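Long-range contacts in peroxisomal fatty acid beta-oxidation multifunctional protein MFP2 (Arabidopsis thaliana, PDB 2WTB), which catalyses the hydration of long-chain enoyl-CoAs and the following 3-hydroxyacyl-CoA dehydrogenation in peroxisomal fatty acid beta-oxidation during seed germination: residues V52-I57 with R102-A107; G87-D92 with P146-T151; A123-I128 with W211-S216. All blocks are in the same frame, centred on the assembly; numbering follows the deposited sequence.

Interaction 1: residues V52-I57 with R102-A107; sequences VKAIVI and RKPSVA
Two neighbouring parallel strands of the crotonase-fold sheet, in the enoyl-CoA hydratase/isomerase part of the chain, meet here: their short segments 54-57 and 105-107 run 18° apart, with axes 4.5 Å from each other at closest approach. The intervening chain includes helix 88-99, so the pair is joined by a beta-alpha-beta crossover. Three backbone hydrogen bonds set the register, Ile55 beside Ser105, Val56 beside Val106 and Ile57 beside Ala107. Ile55 N gives its hydrogen to Pro104 O (2.9 Å) almost along the C=O axis, Val106 N reaches Ile55 O within the carbonyl plane, and Ile57 N binds Val106 O likewise. CA-H...O contacts reinforce the ladder, as where Ser105 CA lies 3.1 Å from Ile55 O, a carbonyl that therefore receives two donors. On one face Val56 CG2 packs on Val106 CB, and helix 193-205 covers both valines through Ala197. On the other face Ile55 and Ile57 rest on Tyr43 of helix 33-46, whose hydroxyl is hydrogen-bonded to Ser105 OG; that oxygen, beside its own backbone N (chi1 -65°), also touches Ile55 CB. At the start of the paired stretch, Ala54 CB sits 3.8 Å from Pro104 CD. Beyond the first backbone bond, Lys103 reaches back along 52-53: its chain, extended beyond CG, runs alongside the Lys53 carbonyl, with CG 3.4 Å from Lys53 O. Ala46 O and Val52 O both hold its ammonium, and NZ approaches Val52 O at 2.8 Å from above the carbonyl plane, 45° out of it.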
loop_
_atom_site.group_PDB
_atom_site.type_symbol
_atom_site.label_atom_id
_atom_site.label_comp_id
_atom_site.label_asym_id
_atom_site.label_seq_id
_atom_site.Cartn_x
_atom_site.Cartn_y
_atom_site.Cartn_z
ATOM N N VAL A 52 30.991 -34.786 6.507
ATOM C CA VAL A 52 30.567 -33.391 6.551
ATOM C C VAL A 52 31.352 -32.612 7.605
ATOM O O VAL A 52 31.491 -33.061 8.743
ATOM C CB VAL A 52 29.061 -33.277 6.839
ATOM C CG1 VAL A 52 28.649 -31.819 6.962
ATOM C CG2 VAL A 52 28.266 -33.973 5.749
ATOM N N LYS A 53 31.867 -31.449 7.218
ATOM C CA LYS A 53 32.656 -30.614 8.122
ATOM C C LYS A 53 31.900 -29.351 8.520
ATOM O O LYS A 53 31.986 -28.894 9.659
ATOM C CB LYS A 53 33.986 -30.226 7.472
ATOM C CG LYS A 53 34.911 -31.391 7.172
ATOM C CD LYS A 53 36.239 -30.894 6.620
ATOM C CE LYS A 53 37.186 -32.041 6.321
ATOM N NZ LYS A 53 38.466 -31.539 5.750
ATOM N N ALA A 54 31.168 -28.785 7.569
ATOM C CA ALA A 54 30.401 -27.572 7.812
ATOM C C ALA A 54 29.184 -27.527 6.895
ATOM O O ALA A 54 28.960 -28.443 6.105
ATOM C CB ALA A 54 31.274 -26.343 7.606
ATOM N N ILE A 55 28.401 -26.460 7.004
ATOM C CA ILE A 55 27.189 -26.321 6.208
ATOM C C ILE A 55 27.116 -24.943 5.565
ATOM O O ILE A 55 27.545 -23.950 6.148
ATOM C CB ILE A 55 25.917 -26.544 7.058
ATOM C CG1 ILE A 55 25.808 -28.004 7.505
ATOM C CG2 ILE A 55 24.673 -26.135 6.290
ATOM C CD1 ILE A 55 26.532 -28.308 8.797
ATOM N N VAL A 56 26.580 -24.892 4.353
ATOM C CA VAL A 56 26.311 -23.628 3.690
ATOM C C VAL A 56 24.853 -23.618 3.255
ATOM O O VAL A 56 24.323 -24.640 2.826
ATOM C CB VAL A 56 27.235 -23.418 2.476
ATOM C CG1 VAL A 56 26.779 -22.223 1.651
ATOM C CG2 VAL A 56 28.675 -23.237 2.938
ATOM N N ILE A 57 24.197 -22.471 3.391
ATOM C CA ILE A 57 22.799 -22.353 3.002
ATOM C C ILE A 57 22.625 -21.283 1.933
ATOM O O ILE A 57 23.167 -20.182 2.043
ATOM C CB ILE A 57 21.894 -22.005 4.197
ATOM C CG1 ILE A 57 22.110 -22.986 5.353
ATOM C CG2 ILE A 57 20.430 -21.985 3.759
ATOM C CD1 ILE A 57 21.211 -22.721 6.563
ATOM N N ARG A 102 27.902 -28.128 16.504
ATOM C CA ARG A 102 29.357 -28.228 16.525
ATOM C C ARG A 102 29.938 -28.252 15.114
ATOM O O ARG A 102 31.055 -28.718 14.896
ATOM C CB ARG A 102 29.813 -29.443 17.335
ATOM C CG ARG A 102 30.007 -29.139 18.818
ATOM C CD ARG A 102 30.322 -30.389 19.627
ATOM N NE ARG A 102 29.135 -31.205 19.859
ATOM C CZ ARG A 102 29.090 -32.237 20.694
ATOM N NH1 ARG A 102 30.169 -32.582 21.383
ATOM N NH2 ARG A 102 27.965 -32.923 20.843
ATOM N N LYS A 103 29.162 -27.742 14.163
ATOM C CA LYS A 103 29.631 -27.528 12.802
ATOM C C LYS A 103 29.101 -26.191 12.302
ATOM O O LYS A 103 27.903 -25.920 12.404
ATOM C CB LYS A 103 29.178 -28.660 11.880
ATOM C CG LYS A 103 29.902 -29.972 12.121
ATOM C CD LYS A 103 29.388 -31.071 11.208
ATOM C CE LYS A 103 30.129 -32.375 11.463
ATOM N NZ LYS A 103 29.565 -33.500 10.672
ATOM N N PRO A 104 29.995 -25.351 11.759
ATOM C CA PRO A 104 29.659 -23.975 11.380
ATOM C C PRO A 104 28.749 -23.923 10.157
ATOM O O PRO A 104 28.870 -24.754 9.260
ATOM C CB PRO A 104 31.021 -23.355 11.037
ATOM C CG PRO A 104 32.057 -24.379 11.422
ATOM C CD PRO A 104 31.373 -25.699 11.380
ATOM N N SER A 105 27.845 -22.950 10.138
ATOM C CA SER A 105 26.985 -22.714 8.988
ATOM C C SER A 105 27.311 -21.349 8.406
ATOM O O SER A 105 27.610 -20.407 9.144
ATOM C CB SER A 105 25.510 -22.759 9.390
ATOM O OG SER A 105 25.131 -24.052 9.820
ATOM N N VAL A 106 27.260 -21.246 7.082
ATOM C CA VAL A 106 27.443 -19.968 6.409
ATOM C C VAL A 106 26.318 -19.754 5.412
ATOM O O VAL A 106 26.021 -20.632 4.603
ATOM C CB VAL A 106 28.787 -19.894 5.667
ATOM C CG1 VAL A 106 28.907 -18.569 4.928
ATOM C CG2 VAL A 106 29.941 -20.069 6.640
ATOM N N ALA A 107 25.687 -18.588 5.480
ATOM C CA ALA A 107 24.607 -18.260 4.559
ATOM C C ALA A 107 25.152 -17.582 3.305
ATOM O O ALA A 107 25.968 -16.663 3.385
ATOM C CB ALA A 107 23.573 -17.377 5.243
#

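Interaction 2: residues G87-D92 with P146-T151; sequences GYISID and PGFGGT
The chain 146-151 passes the first turn of helix 88-99 with its closest backbone approach at Ser90 and Phe148, whose CA atoms are 4.2 Å apart, and then turns into helix 150-158 with Gly149 as N-cap. This is the active-site region of the crotonase fold: Phe148 N and Gly150 N both hydrogen-bond to OE2 of Glu119, predicted to be one of the two catalytic acids. Two backbone N-H groups on one carboxylate oxygen would fix its orientation and would probably favour the charged form. At Gly149 a phi of +113° would press any CB onto the Phe148 carbonyl oxygen, which explains a glycine at this turn. Across the contact the main apolar pair is Ile89 and Phe148, whose side chains run alongside each other in the same direction. Ile89 CG2, anti to the backbone N, approaches the ring obliquely, 3.4 Å from Phe148 CE2 and 3.6 Å from Phe148 CD2, while Ile89 CD1 touches CE2 more loosely. Ser90 N lies at the ring's edge, near its plane. Phe33 and Leu36 of helix 33-46 also pack on Ile89, and Ile94, further along helix 88-99, touches Phe148. The tight approach of the two main chains is matched by the small side chain of Ser90, which also meets Leu267 of helix 263-277. Ser90 CB is 3.4 Å from Gly147 O and 3.9 Å from Phe148 CA. With chi1 at 177°, Ser90 OG stands anti to its backbone N and lies 3.5 Å from Phe148 C and 3.6 Å from Gly149 N.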
loop_
_atom_site.group_PDB
_atom_site.type_symbol
_atom_site.label_atom_id
_atom_site.label_comp_id
_atom_site.label_asym_id
_atom_site.label_seq_id
_atom_site.Cartn_x
_atom_site.Cartn_y
_atom_site.Cartn_z
ATOM N N GLY A 87 7.693 -21.533 20.060
ATOM C CA GLY A 87 8.978 -21.218 19.463
ATOM C C GLY A 87 9.782 -22.456 19.120
ATOM O O GLY A 87 11.006 -22.465 19.237
ATOM N N TYR A 88 9.089 -23.507 18.695
ATOM C CA TYR A 88 9.752 -24.748 18.316
ATOM C C TYR A 88 10.807 -24.496 17.248
ATOM O O TYR A 88 11.931 -24.984 17.345
ATOM C CB TYR A 88 8.735 -25.774 17.815
ATOM C CG TYR A 88 9.364 -27.039 17.278
ATOM C CD1 TYR A 88 10.081 -27.889 18.110
ATOM C CD2 TYR A 88 9.237 -27.388 15.939
ATOM C CE1 TYR A 88 10.657 -29.047 17.626
ATOM C CE2 TYR A 88 9.809 -28.545 15.446
ATOM C CZ TYR A 88 10.518 -29.370 16.294
ATOM O OH TYR A 88 11.088 -30.524 15.808
ATOM N N ILE A 89 10.438 -23.727 16.229
ATOM C CA ILE A 89 11.361 -23.411 15.148
ATOM C C ILE A 89 12.420 -22.420 15.610
ATOM O O ILE A 89 13.617 -22.702 15.559
ATOM C CB ILE A 89 10.625 -22.828 13.934
ATOM C CG1 ILE A 89 9.597 -23.828 13.408
ATOM C CG2 ILE A 89 11.616 -22.460 12.841
ATOM C CD1 ILE A 89 8.678 -23.259 12.355
ATOM N N SER A 90 11.966 -21.257 16.062
ATOM C CA SER A 90 12.859 -20.201 16.520
ATOM C C SER A 90 13.941 -20.737 17.450
ATOM O O SER A 90 15.126 -20.441 17.283
ATOM C CB SER A 90 12.057 -19.110 17.233
ATOM O OG SER A 90 12.911 -18.101 17.741
ATOM N N ILE A 91 13.525 -21.543 18.420
ATOM C CA ILE A 91 14.418 -21.986 19.480
ATOM C C ILE A 91 15.041 -23.357 19.222
ATOM O O ILE A 91 16.263 -23.488 19.166
ATOM C CB ILE A 91 13.690 -21.999 20.834
ATOM C CG1 ILE A 91 13.117 -20.612 21.132
ATOM C CG2 ILE A 91 14.625 -22.447 21.944
ATOM C CD1 ILE A 91 12.239 -20.569 22.355
ATOM N N ASP A 92 14.202 -24.376 19.064
ATOM C CA ASP A 92 14.692 -25.745 18.916
ATOM C C ASP A 92 15.443 -25.982 17.609
ATOM O O ASP A 92 16.478 -26.645 17.596
ATOM C CB ASP A 92 13.548 -26.751 19.050
ATOM C CG ASP A 92 13.136 -26.977 20.490
ATOM O OD1 ASP A 92 12.393 -27.947 20.750
ATOM O OD2 ASP A 92 13.559 -26.190 21.362
ATOM N N PRO A 146 8.760 -10.344 13.932
ATOM C CA PRO A 146 9.773 -11.368 13.653
ATOM C C PRO A 146 9.653 -12.509 14.657
ATOM O O PRO A 146 9.660 -12.259 15.860
ATOM C CB PRO A 146 11.091 -10.618 13.861
ATOM C CG PRO A 146 10.758 -9.195 13.584
ATOM C CD PRO A 146 9.355 -9.005 14.086
ATOM N N GLY A 147 9.544 -13.741 14.171
ATOM C CA GLY A 147 9.284 -14.870 15.044
ATOM C C GLY A 147 10.314 -15.978 14.970
ATOM O O GLY A 147 10.070 -17.089 15.439
ATOM N N PHE A 148 11.469 -15.683 14.385
ATOM C CA PHE A 148 12.529 -16.680 14.275
ATOM C C PHE A 148 13.817 -16.235 14.964
ATOM O O PHE A 148 14.874 -16.833 14.768
ATOM C CB PHE A 148 12.799 -17.029 12.810
ATOM C CG PHE A 148 11.663 -17.749 12.136
ATOM C CD1 PHE A 148 11.132 -17.276 10.950
ATOM C CD2 PHE A 148 11.129 -18.900 12.690
ATOM C CE1 PHE A 148 10.090 -17.939 10.324
ATOM C CE2 PHE A 148 10.087 -19.565 12.071
ATOM C CZ PHE A 148 9.569 -19.083 10.887
ATOM N N GLY A 149 13.724 -15.184 15.772
ATOM C CA GLY A 149 14.866 -14.716 16.536
ATOM C C GLY A 149 15.372 -13.356 16.100
ATOM O O GLY A 149 16.388 -12.873 16.606
ATOM N N GLY A 150 14.659 -12.735 15.165
ATOM C CA GLY A 150 15.038 -11.432 14.649
ATOM C C GLY A 150 15.028 -10.331 15.693
ATOM O O GLY A 150 15.859 -9.423 15.653
ATOM N N THR A 151 14.086 -10.403 16.628
ATOM C CA THR A 151 14.030 -9.438 17.720
ATOM C C THR A 151 15.280 -9.514 18.594
ATOM O O THR A 151 15.531 -8.623 19.404
ATOM C CB THR A 151 12.786 -9.646 18.607
ATOM O OG1 THR A 151 12.656 -11.034 18.936
ATOM C CG2 THR A 151 11.530 -9.182 17.884
#

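Interaction 3: residues A123-I128 with W211-S216; sequences ACHARI and WVSSVS
A chi1 of -58° sets His125 CG beside its own backbone N, and a chi1 of -168° carries Trp211 CG anti to its N, so that the rings meet as a T-shaped pair. The indole edge points at the imidazole face: planes stand at 73°, centroids are 4.5 Å apart, and Trp211 NE1 lies 3.4 Å above the centre of the His125 ring. At the imidazole edge, in its plane, His125 CD2 is 3.4 Å from Val212 O. The ring's rotation is fixed by hydrogen bonds at both nitrogens, ND1 taking the N-H of Ser105 and NE2 bonding Glu99 O. A leucine at His125 would remove both nitrogens and the flat face that receives Trp211, and would probably loosen the packing of 211-216 on this turn. Nearby, a water bridges the segments, bonding Val212 O and Ser214 OG, 2.8 Å from each, and weakly His125 O. Arg127, bent at chi2 and chi3, brings NH2 to 2.8 Å from Ser214 OG; Met122 O binds both, and Ala121 O takes Arg127 NE. The contact thus joins the loop after helix 193-205 to the turn between helix 116-123 and strand 126-129 of the crotonase-fold sheet.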
loop_
_atom_site.group_PDB
_atom_site.type_symbol
_atom_site.label_atom_id
_atom_site.label_comp_id
_atom_site.label_asym_id
_atom_site.label_seq_id
_atom_site.Cartn_x
_atom_site.Cartn_y
_atom_site.Cartn_z
ATOM N N ALA A 123 20.999 -16.532 11.957
ATOM C CA ALA A 123 21.262 -17.708 12.780
ATOM C C ALA A 123 22.576 -18.359 12.383
ATOM O O ALA A 123 23.251 -18.966 13.214
ATOM C CB ALA A 123 20.130 -18.706 12.651
ATOM N N CYS A 124 22.927 -18.243 11.105
ATOM C CA CYS A 124 24.192 -18.769 10.609
ATOM C C CYS A 124 25.353 -18.012 11.230
ATOM O O CYS A 124 25.171 -16.933 11.786
ATOM C CB CYS A 124 24.259 -18.680 9.084
ATOM S SG CYS A 124 23.085 -19.759 8.248
ATOM N N HIS A 125 26.551 -18.575 11.113
ATOM C CA HIS A 125 27.716 -18.037 11.803
ATOM C C HIS A 125 28.478 -16.971 11.014
ATOM O O HIS A 125 29.345 -16.279 11.560
ATOM C CB HIS A 125 28.629 -19.184 12.227
ATOM C CG HIS A 125 27.945 -20.185 13.105
ATOM N ND1 HIS A 125 27.570 -21.433 12.661
ATOM C CD2 HIS A 125 27.536 -20.104 14.393
ATOM C CE1 HIS A 125 26.976 -22.088 13.643
ATOM N NE2 HIS A 125 26.943 -21.303 14.705
ATOM N N ALA A 126 28.137 -16.837 9.736
ATOM C CA ALA A 126 28.697 -15.793 8.882
ATOM C C ALA A 126 27.771 -15.564 7.693
ATOM O O ALA A 126 26.939 -16.415 7.382
ATOM C CB ALA A 126 30.090 -16.175 8.412
ATOM N N ARG A 127 27.912 -14.424 7.026
ATOM C CA ARG A 127 27.027 -14.102 5.907
ATOM C C ARG A 127 27.744 -13.550 4.678
ATOM O O ARG A 127 28.421 -12.523 4.743
ATOM C CB ARG A 127 25.929 -13.137 6.359
ATOM C CG ARG A 127 24.893 -13.792 7.248
ATOM C CD ARG A 127 24.465 -12.877 8.377
ATOM N NE ARG A 127 24.354 -13.640 9.611
ATOM C CZ ARG A 127 25.279 -13.659 10.562
ATOM N NH1 ARG A 127 26.378 -12.929 10.440
ATOM N NH2 ARG A 127 25.094 -14.390 11.648
ATOM N N ILE A 128 27.585 -14.245 3.558
ATOM C CA ILE A 128 28.085 -13.768 2.276
ATOM C C ILE A 128 26.901 -13.320 1.431
ATOM O O ILE A 128 25.883 -14.007 1.374
ATOM C CB ILE A 128 28.851 -14.866 1.521
ATOM C CG1 ILE A 128 29.873 -15.529 2.444
ATOM C CG2 ILE A 128 29.527 -14.289 0.288
ATOM C CD1 ILE A 128 30.744 -14.542 3.187
ATOM N N TRP A 211 34.510 -17.986 15.116
ATOM C CA TRP A 211 33.284 -18.771 15.160
ATOM C C TRP A 211 32.273 -18.071 16.060
ATOM O O TRP A 211 32.166 -18.383 17.243
ATOM C CB TRP A 211 33.569 -20.176 15.686
ATOM C CG TRP A 211 32.427 -21.127 15.497
ATOM C CD1 TRP A 211 31.097 -20.817 15.479
ATOM C CD2 TRP A 211 32.509 -22.546 15.319
ATOM N NE1 TRP A 211 30.351 -21.953 15.290
ATOM C CE2 TRP A 211 31.193 -23.028 15.193
ATOM C CE3 TRP A 211 33.571 -23.454 15.252
ATOM C CZ2 TRP A 211 30.908 -24.379 15.003
ATOM C CZ3 TRP A 211 33.284 -24.795 15.064
ATOM C CH2 TRP A 211 31.963 -25.244 14.941
ATOM N N VAL A 212 31.527 -17.130 15.492
ATOM C CA VAL A 212 30.640 -16.273 16.271
ATOM C C VAL A 212 29.177 -16.720 16.285
ATOM O O VAL A 212 28.606 -17.036 15.244
ATOM C CB VAL A 212 30.693 -14.823 15.753
ATOM C CG1 VAL A 212 29.746 -13.936 16.542
ATOM C CG2 VAL A 212 32.116 -14.294 15.818
ATOM N N SER A 213 28.579 -16.740 17.473
ATOM C CA SER A 213 27.135 -16.917 17.614
ATOM C C SER A 213 26.465 -15.562 17.810
ATOM O O SER A 213 26.712 -14.876 18.801
ATOM C CB SER A 213 26.798 -17.837 18.788
ATOM O OG SER A 213 26.946 -19.201 18.434
ATOM N N SER A 214 25.615 -15.188 16.863
ATOM C CA SER A 214 24.962 -13.885 16.871
ATOM C C SER A 214 24.083 -13.667 18.102
ATOM O O SER A 214 23.992 -12.554 18.621
ATOM C CB SER A 214 24.119 -13.712 15.604
ATOM O OG SER A 214 24.819 -14.175 14.462
ATOM N N VAL A 215 23.437 -14.732 18.564
ATOM C CA VAL A 215 22.437 -14.612 19.617
ATOM C C VAL A 215 23.052 -14.267 20.973
ATOM O O VAL A 215 22.405 -13.641 21.812
ATOM C CB VAL A 215 21.581 -15.891 19.741
ATOM C CG1 VAL A 215 22.199 -16.851 20.747
ATOM C CG2 VAL A 215 20.162 -15.537 20.150
ATOM N N SER A 216 24.300 -14.670 21.184
ATOM C CA SER A 216 24.986 -14.379 22.442
ATOM C C SER A 216 26.087 -13.331 22.269
ATOM O O SER A 216 27.093 -13.349 22.974
ATOM C CB SER A 216 25.548 -15.662 23.061
ATOM O OG SER A 216 26.202 -16.463 22.092
HETATM O O HOH W 1 27.496 -14.771 14.014
#

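From the N terminus, interaction 1 opens first at 52-57 and closes at 102-107, bringing together neighbouring strands of the sheet. Interaction 2 opens at 87-92 before interaction 1 has closed, so the two cross; closing at 146-151, it ties the start of helix 88-99 to that of helix 150-158. Interaction 3 opens at 123-128, inside the span of interaction 2, and closes far on at 211-216, so these two cross as well; it ties the loop after helix 193-205 to the turn before strand 126-129. Interactions 1 and 3 come in series but touch through adjacent strands: Ala107 O is 2.9 Å from Ile128 N, a probable hydrogen bond. Interaction 2 touches neither.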